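Local coordinates for methylmalonate-semialdehyde dehydrogenase (Oceanimonas doudoroffii, PDB 4ZZ7), which catalyses the NAD-dependent, acylating oxidation of methylmalonate semialdehyde and is a tetrameric member of the aldehyde dehydrogenase family, at residues 286-291 with 392-397; 44-49 with 217-222; 449-454 with 466-471. All coordinates share one frame; numbering follows the deposited sequence.

Interaction 1 of 3, residues 286-291 with 392-397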
# COMPACT_ATOMS: atom_id res chain seq x y z
N LEU A 286 -4.94 -3.97 -32.62
CA LEU A 286 -6.04 -4.91 -32.66
C LEU A 286 -6.18 -5.49 -34.07
O LEU A 286 -6.75 -4.86 -34.96
CB LEU A 286 -7.32 -4.23 -32.22
CG LEU A 286 -8.10 -5.20 -31.36
CD1 LEU A 286 -9.03 -4.38 -30.53
CD2 LEU A 286 -8.88 -6.21 -32.19
N SER A 287 -5.66 -6.71 -34.24
CA SER A 287 -5.50 -7.37 -35.56
C SER A 287 -6.58 -8.40 -35.89
O SER A 287 -6.71 -8.82 -37.04
CB SER A 287 -4.14 -8.05 -35.63
OG SER A 287 -3.83 -8.64 -34.40
N VAL A 288 -7.36 -8.81 -34.89
CA VAL A 288 -8.39 -9.82 -35.07
C VAL A 288 -9.70 -9.39 -34.41
O VAL A 288 -9.77 -9.13 -33.22
CB VAL A 288 -7.95 -11.18 -34.50
CG1 VAL A 288 -8.93 -12.27 -34.89
CG2 VAL A 288 -6.56 -11.55 -34.99
N ALA A 289 -10.75 -9.33 -35.21
CA ALA A 289 -12.08 -9.07 -34.69
C ALA A 289 -12.84 -10.40 -34.72
O ALA A 289 -13.03 -11.00 -35.78
CB ALA A 289 -12.77 -8.01 -35.53
N VAL A 290 -13.23 -10.89 -33.56
CA VAL A 290 -13.95 -12.16 -33.49
C VAL A 290 -15.46 -11.88 -33.40
O VAL A 290 -15.98 -11.60 -32.33
CB VAL A 290 -13.48 -13.01 -32.31
CG1 VAL A 290 -14.10 -14.40 -32.35
CG2 VAL A 290 -11.96 -13.13 -32.33
N ALA A 291 -16.15 -11.97 -34.54
CA ALA A 291 -17.57 -11.68 -34.60
C ALA A 291 -18.36 -12.90 -34.16
O ALA A 291 -18.28 -13.94 -34.78
CB ALA A 291 -17.96 -11.26 -35.99
N GLN A 392 -8.09 -8.64 -39.55
CA GLN A 392 -8.72 -9.96 -39.82
C GLN A 392 -10.00 -10.14 -39.01
O GLN A 392 -10.07 -9.73 -37.85
CB GLN A 392 -7.73 -11.09 -39.48
CG GLN A 392 -6.62 -11.21 -40.51
CD GLN A 392 -5.41 -11.98 -40.02
OE1 GLN A 392 -4.88 -11.71 -38.95
NE2 GLN A 392 -4.93 -12.90 -40.84
N VAL A 393 -11.01 -10.76 -39.59
CA VAL A 393 -12.28 -11.01 -38.86
C VAL A 393 -12.67 -12.48 -38.93
O VAL A 393 -12.86 -13.02 -40.01
CB VAL A 393 -13.44 -10.08 -39.29
CG1 VAL A 393 -13.29 -9.70 -40.74
CG2 VAL A 393 -14.81 -10.69 -39.05
N VAL A 394 -12.73 -13.10 -37.76
CA VAL A 394 -13.14 -14.47 -37.60
C VAL A 394 -14.60 -14.46 -37.18
O VAL A 394 -15.05 -13.56 -36.46
CB VAL A 394 -12.31 -15.20 -36.52
CG1 VAL A 394 -12.80 -16.63 -36.28
CG2 VAL A 394 -10.83 -15.21 -36.89
N ARG A 395 -15.33 -15.47 -37.63
CA ARG A 395 -16.72 -15.68 -37.26
C ARG A 395 -16.79 -16.93 -36.38
O ARG A 395 -16.08 -17.90 -36.63
CB ARG A 395 -17.58 -15.77 -38.53
CG ARG A 395 -17.63 -14.46 -39.32
CD ARG A 395 -17.78 -14.65 -40.83
NE ARG A 395 -17.81 -13.37 -41.55
CZ ARG A 395 -18.87 -12.57 -41.64
NH1 ARG A 395 -18.79 -11.43 -42.33
NH2 ARG A 395 -20.01 -12.89 -41.07
N VAL A 396 -17.57 -16.86 -35.31
CA VAL A 396 -17.81 -17.99 -34.41
C VAL A 396 -19.28 -17.99 -33.93
O VAL A 396 -20.02 -17.00 -34.04
CB VAL A 396 -16.86 -18.03 -33.16
CG1 VAL A 396 -15.40 -18.18 -33.53
CG2 VAL A 396 -17.04 -16.80 -32.28
N ALA A 397 -19.69 -19.12 -33.37
CA ALA A 397 -21.07 -19.34 -32.99
C ALA A 397 -21.39 -18.57 -31.71
O ALA A 397 -22.35 -17.82 -31.67
CB ALA A 397 -21.33 -20.83 -32.80
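V288 and V394 meet on one face of a parallel strand pair, with V288 CG1 4.0 Å from V394 CG2. The two valines offer different branches: V288 CG1 is anti to its own backbone N (chi1 -171°), whereas V394 CG2 is anti to the carbonyl carbon. Further along, V290 CG1 comes to 3.8 Å from V396 CG2; chi1 of V396 (-62°) puts CG1 beside the N and leaves CG2 between N and carbonyl carbon. Both contacts are diagonal, since V288 is bridged to Q392 and V290 to V394. Q392 CG is anti to the carbonyl carbon and the chain runs extended beyond it; CB lies 3.5 Å from S287 O, and NE2 bonds to S381 O. Helix 399-408 packs against V290, V394 and V396.

On the other face lie A289, A291, V393 and R395. A289 CB is 4.3 Å from V393 CB, and A291 CB 4.4 Å from V393 CG2; helix 296-308 covers A289 and V393. The R395 guanidinium pairs with D298 and D373.

Five backbone hydrogen bonds join the strands, whose axes differ in direction by 23°. This ladder pairs the facing amides and carbonyls, while V288 and V290 bond to strand 254-258. Methyl groups make the side-chain contacts between the strands, a parallel pair inside a mixed sheet with a helix packed on each face; the one charged side chain takes its partners outside the pair.

Interaction 2 of 3, residues 44-49 with 217-222; sequences TVEQAI and DDRVKA
Three torsions set how I49 meets D217 and R219. In I49, CG1 is anti to the carbonyl carbon (chi1 -63°) and CG2 anti to the backbone N, so the two branches diverge toward different partners. In D217, CG is anti to its N (chi1 -167°), and in R219 a bend at chi3 (-70°) swings NE back. The outcome is a side-on grip within 217-222: R219 NE reaches D217 OD1 at 3.0 Å on its syn lone pair, and R219 NH2 makes a salt bridge to D217 OD2 at 2.8 Å, both oxygens lying close to the guanidinium plane. R219 N also donates to the anti lone pair of D217 OD1, closing an Asx turn.

The guanidinium, gripped edge-on by the carboxylate, presents one face to I49 CG2, which stands 3.5 Å from R219 NE, offset toward the rim. I49 CD1 instead meets the aspartate tip to tip, 3.6 Å from D217 OD2, and touches V220 CG2 at 4.1 Å. A water donates to E46 OE1 (2.9 Å) and D217 OD2, bridging two carboxylates that would otherwise probably repel. An alanine in place of D217 would probably leave R219 NE and NH2 without their carboxylate and R219 N without its Asx-turn acceptor, so that the guanidinium over I49 would be less firmly fixed in rotation.

Helix 42-61 thereby lies against the turn between helix 208-216 and strand 220-226. R219 NH1 also donates to S50 OG on helix 42-61, V45 packs on helix 208-216, and K221 and A222 bond to the strand at 144-148.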
# COMPACT_ATOMS: atom_id res chain seq x y z
N THR A 44 33.10 -0.32 -27.13
CA THR A 44 32.39 0.94 -26.99
C THR A 44 31.30 0.80 -25.95
O THR A 44 31.15 1.66 -25.09
CB THR A 44 31.78 1.37 -28.34
OG1 THR A 44 32.83 1.53 -29.30
CG2 THR A 44 31.01 2.69 -28.20
N VAL A 45 30.51 -0.26 -26.04
CA VAL A 45 29.50 -0.56 -25.03
C VAL A 45 30.16 -0.55 -23.64
O VAL A 45 29.66 0.09 -22.73
CB VAL A 45 28.79 -1.92 -25.29
CG1 VAL A 45 27.83 -2.26 -24.16
CG2 VAL A 45 28.00 -1.90 -26.59
N GLU A 46 31.29 -1.23 -23.51
CA GLU A 46 32.01 -1.33 -22.23
C GLU A 46 32.42 0.03 -21.68
O GLU A 46 32.41 0.22 -20.48
CB GLU A 46 33.22 -2.25 -22.35
CG GLU A 46 32.89 -3.75 -22.37
CD GLU A 46 34.08 -4.64 -22.76
OE1 GLU A 46 33.90 -5.86 -22.92
OE2 GLU A 46 35.21 -4.14 -22.92
N GLN A 47 32.77 0.98 -22.55
CA GLN A 47 32.98 2.37 -22.12
C GLN A 47 31.70 2.94 -21.48
O GLN A 47 31.79 3.60 -20.44
CB GLN A 47 33.42 3.28 -23.29
CG GLN A 47 34.79 2.99 -23.87
CD GLN A 47 35.15 3.86 -25.08
OE1 GLN A 47 34.50 4.87 -25.37
NE2 GLN A 47 36.20 3.46 -25.78
N ALA A 48 30.54 2.70 -22.10
CA ALA A 48 29.25 3.20 -21.60
C ALA A 48 28.91 2.59 -20.22
O ALA A 48 28.57 3.30 -19.28
CB ALA A 48 28.13 2.93 -22.60
N ILE A 49 29.05 1.28 -20.12
CA ILE A 49 28.91 0.58 -18.85
C ILE A 49 29.87 1.12 -17.78
O ILE A 49 29.49 1.22 -16.61
CB ILE A 49 29.14 -0.94 -19.03
CG1 ILE A 49 28.08 -1.56 -19.96
CG2 ILE A 49 29.09 -1.66 -17.69
CD1 ILE A 49 28.50 -2.88 -20.56
N ASP A 217 28.41 -8.60 -19.83
CA ASP A 217 29.16 -7.79 -18.85
C ASP A 217 28.58 -7.94 -17.44
O ASP A 217 27.43 -7.66 -17.19
CB ASP A 217 29.15 -6.32 -19.25
CG ASP A 217 30.16 -5.49 -18.48
OD1 ASP A 217 30.03 -5.35 -17.24
OD2 ASP A 217 31.07 -4.97 -19.13
N ASP A 218 29.42 -8.33 -16.50
CA ASP A 218 28.99 -8.63 -15.14
C ASP A 218 28.49 -7.42 -14.36
O ASP A 218 27.73 -7.59 -13.40
CB ASP A 218 30.12 -9.34 -14.36
CG ASP A 218 30.44 -10.72 -14.93
OD1 ASP A 218 29.85 -11.11 -15.98
OD2 ASP A 218 31.30 -11.42 -14.34
N ARG A 219 28.89 -6.22 -14.77
CA ARG A 219 28.40 -4.98 -14.12
C ARG A 219 26.91 -4.66 -14.40
O ARG A 219 26.30 -3.89 -13.67
CB ARG A 219 29.26 -3.78 -14.51
CG ARG A 219 30.70 -3.90 -14.07
CD ARG A 219 31.60 -2.90 -14.76
NE ARG A 219 31.79 -3.19 -16.17
CZ ARG A 219 32.52 -2.44 -16.99
NH1 ARG A 219 33.15 -1.36 -16.55
NH2 ARG A 219 32.62 -2.77 -18.28
N VAL A 220 26.34 -5.23 -15.47
CA VAL A 220 24.96 -5.02 -15.82
C VAL A 220 24.17 -5.96 -14.95
O VAL A 220 24.25 -7.17 -15.11
CB VAL A 220 24.66 -5.33 -17.31
CG1 VAL A 220 23.19 -5.12 -17.62
CG2 VAL A 220 25.49 -4.44 -18.23
N LYS A 221 23.37 -5.39 -14.06
CA LYS A 221 22.62 -6.12 -13.08
C LYS A 221 21.15 -6.37 -13.42
O LYS A 221 20.51 -7.14 -12.72
CB LYS A 221 22.70 -5.37 -11.75
CG LYS A 221 23.79 -5.88 -10.83
CD LYS A 221 25.15 -5.33 -11.18
CE LYS A 221 26.25 -6.37 -10.94
NZ LYS A 221 26.46 -6.76 -9.52
N ALA A 222 20.61 -5.72 -14.45
CA ALA A 222 19.23 -5.97 -14.86
C ALA A 222 19.00 -5.58 -16.30
O ALA A 222 19.55 -4.59 -16.77
CB ALA A 222 18.26 -5.21 -13.97
O HOH W 1 32.12 -7.25 -21.06

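Interaction 3 of 3, residues 449-454 with 466-471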
# COMPACT_ATOMS: atom_id res chain seq x y z
N TYR A 449 0.75 4.98 -14.31
CA TYR A 449 0.61 4.56 -12.89
C TYR A 449 0.12 3.11 -12.76
O TYR A 449 -0.20 2.63 -11.67
CB TYR A 449 -0.24 5.52 -12.00
CG TYR A 449 -1.55 6.06 -12.58
CD1 TYR A 449 -1.56 7.05 -13.57
CD2 TYR A 449 -2.80 5.62 -12.09
CE1 TYR A 449 -2.76 7.57 -14.07
CE2 TYR A 449 -4.00 6.12 -12.61
CZ TYR A 449 -3.97 7.10 -13.61
OH TYR A 449 -5.12 7.64 -14.16
N HIS A 450 0.09 2.40 -13.87
CA HIS A 450 -0.12 0.98 -13.88
C HIS A 450 1.05 0.32 -14.61
O HIS A 450 1.98 0.99 -15.02
CB HIS A 450 -1.49 0.65 -14.48
CG HIS A 450 -2.62 0.81 -13.50
ND1 HIS A 450 -2.99 -0.17 -12.59
CD2 HIS A 450 -3.45 1.86 -13.27
CE1 HIS A 450 -4.00 0.26 -11.87
NE2 HIS A 450 -4.31 1.48 -12.27
N SER A 451 1.03 -1.00 -14.72
CA SER A 451 2.10 -1.64 -15.42
C SER A 451 1.53 -2.35 -16.60
O SER A 451 0.36 -2.73 -16.58
CB SER A 451 2.85 -2.57 -14.49
OG SER A 451 3.57 -1.83 -13.53
N PHE A 452 2.39 -2.52 -17.60
CA PHE A 452 2.09 -3.06 -18.94
C PHE A 452 2.76 -4.41 -19.05
O PHE A 452 3.96 -4.53 -18.78
CB PHE A 452 2.73 -2.15 -20.00
CG PHE A 452 2.49 -2.56 -21.42
CD1 PHE A 452 3.14 -3.64 -21.97
CD2 PHE A 452 1.66 -1.78 -22.24
CE1 PHE A 452 2.94 -3.98 -23.29
CE2 PHE A 452 1.45 -2.12 -23.57
CZ PHE A 452 2.10 -3.22 -24.09
N GLY A 453 2.01 -5.42 -19.46
CA GLY A 453 2.62 -6.72 -19.66
C GLY A 453 1.61 -7.76 -20.06
O GLY A 453 0.53 -7.87 -19.45
N GLY A 454 1.94 -8.51 -21.11
CA GLY A 454 1.12 -9.61 -21.57
C GLY A 454 1.33 -10.89 -20.80
O GLY A 454 2.22 -10.99 -19.95
N TYR A 466 7.06 -0.74 -16.86
CA TYR A 466 6.78 0.59 -16.29
C TYR A 466 5.91 0.51 -15.07
O TYR A 466 5.71 -0.56 -14.55
CB TYR A 466 6.33 1.60 -17.38
CG TYR A 466 5.00 1.45 -18.12
CD1 TYR A 466 3.84 1.97 -17.59
CD2 TYR A 466 4.94 0.93 -19.41
CE1 TYR A 466 2.64 1.91 -18.28
CE2 TYR A 466 3.75 0.89 -20.10
CZ TYR A 466 2.59 1.38 -19.53
OH TYR A 466 1.38 1.33 -20.19
N GLY A 467 5.45 1.63 -14.55
CA GLY A 467 4.48 1.61 -13.44
C GLY A 467 5.07 1.11 -12.15
O GLY A 467 6.27 1.24 -11.95
N PRO A 468 4.22 0.50 -11.27
CA PRO A 468 4.71 -0.02 -9.98
C PRO A 468 5.71 -1.18 -10.08
O PRO A 468 6.67 -1.25 -9.29
CB PRO A 468 3.45 -0.52 -9.31
CG PRO A 468 2.35 0.27 -9.95
CD PRO A 468 2.76 0.29 -11.38
N ASP A 469 5.49 -2.08 -11.02
CA ASP A 469 6.38 -3.20 -11.19
C ASP A 469 7.77 -2.77 -11.56
O ASP A 469 8.72 -3.43 -11.17
CB ASP A 469 5.82 -4.14 -12.23
CG ASP A 469 4.65 -4.94 -11.69
OD1 ASP A 469 4.13 -4.61 -10.62
OD2 ASP A 469 4.25 -5.93 -12.31
N ALA A 470 7.90 -1.66 -12.29
CA ALA A 470 9.23 -1.17 -12.66
C ALA A 470 9.98 -0.68 -11.44
O ALA A 470 11.20 -0.77 -11.35
CB ALA A 470 9.12 -0.08 -13.69
N VAL A 471 9.25 -0.17 -10.47
CA VAL A 471 9.87 0.21 -9.21
C VAL A 471 10.51 -1.02 -8.57
O VAL A 471 11.64 -0.97 -8.10
CB VAL A 471 8.86 0.84 -8.23
CG1 VAL A 471 9.55 1.13 -6.91
CG2 VAL A 471 8.29 2.14 -8.81
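S451 and G467 are the residues of closest backbone approach, with CA atoms 4.5 Å apart where an irregular loop passes residues 466-469. G467 has positive phi (69°) and turns its CA toward H450 O, 3.0 Å away in a CA-H...O contact; a CB built here would collide with that oxygen and with S451 OG.

The S451 hydroxyl joins the two segments by working both ways. It donates to Y466 O at 2.7 Å and accepts from D469 N at 3.2 Å, so a loop serine takes up the amide of D469. In this aldehyde dehydrogenase fold the loop lies between strands 436-439 and 455-456, and F452 belongs to the NAD pocket.

Y466 CG sits between its backbone N and carbonyl carbon (chi1 67°), and from there the ring packs with F452: F452 N lies over one face of the tyrosine ring, F452 CB is 3.6 Å from Y466 CZ, and Y466 OH sits at the edge of the F452 ring, near its plane, 3.7 Å from F452 CD2. That hydroxyl is bonded to P446 O, and both rings meet W160. D469 OD1 forms salt bridges with R472 and R477 of the second subunit, while H450 NE2 bonds S126 OG there.

In the fold
The three contacts lie in different parts of one aldehyde dehydrogenase chain and do not touch. Interactions 1 and 2 are on opposite sides of the chain centre, their centres 45 Å apart: one is within the sheet that contains strands 254-258, 286-292 and 390-396, the other where helix 42-61 meets the turn into strand 220-226. Interaction 3 lies nearer the middle, its nearest atoms about 11 Å from interaction 1 and about 9 Å from interaction 2. It is also the one nearest the cofactor: the F452 side chain is about 3 Å from NAD and about 4 Å from the C283 side chain. The S287 side chain is about 10 Å from NAD and about 7 Å from the E385 side chain, and the V220 side chain about 14 Å from NAD.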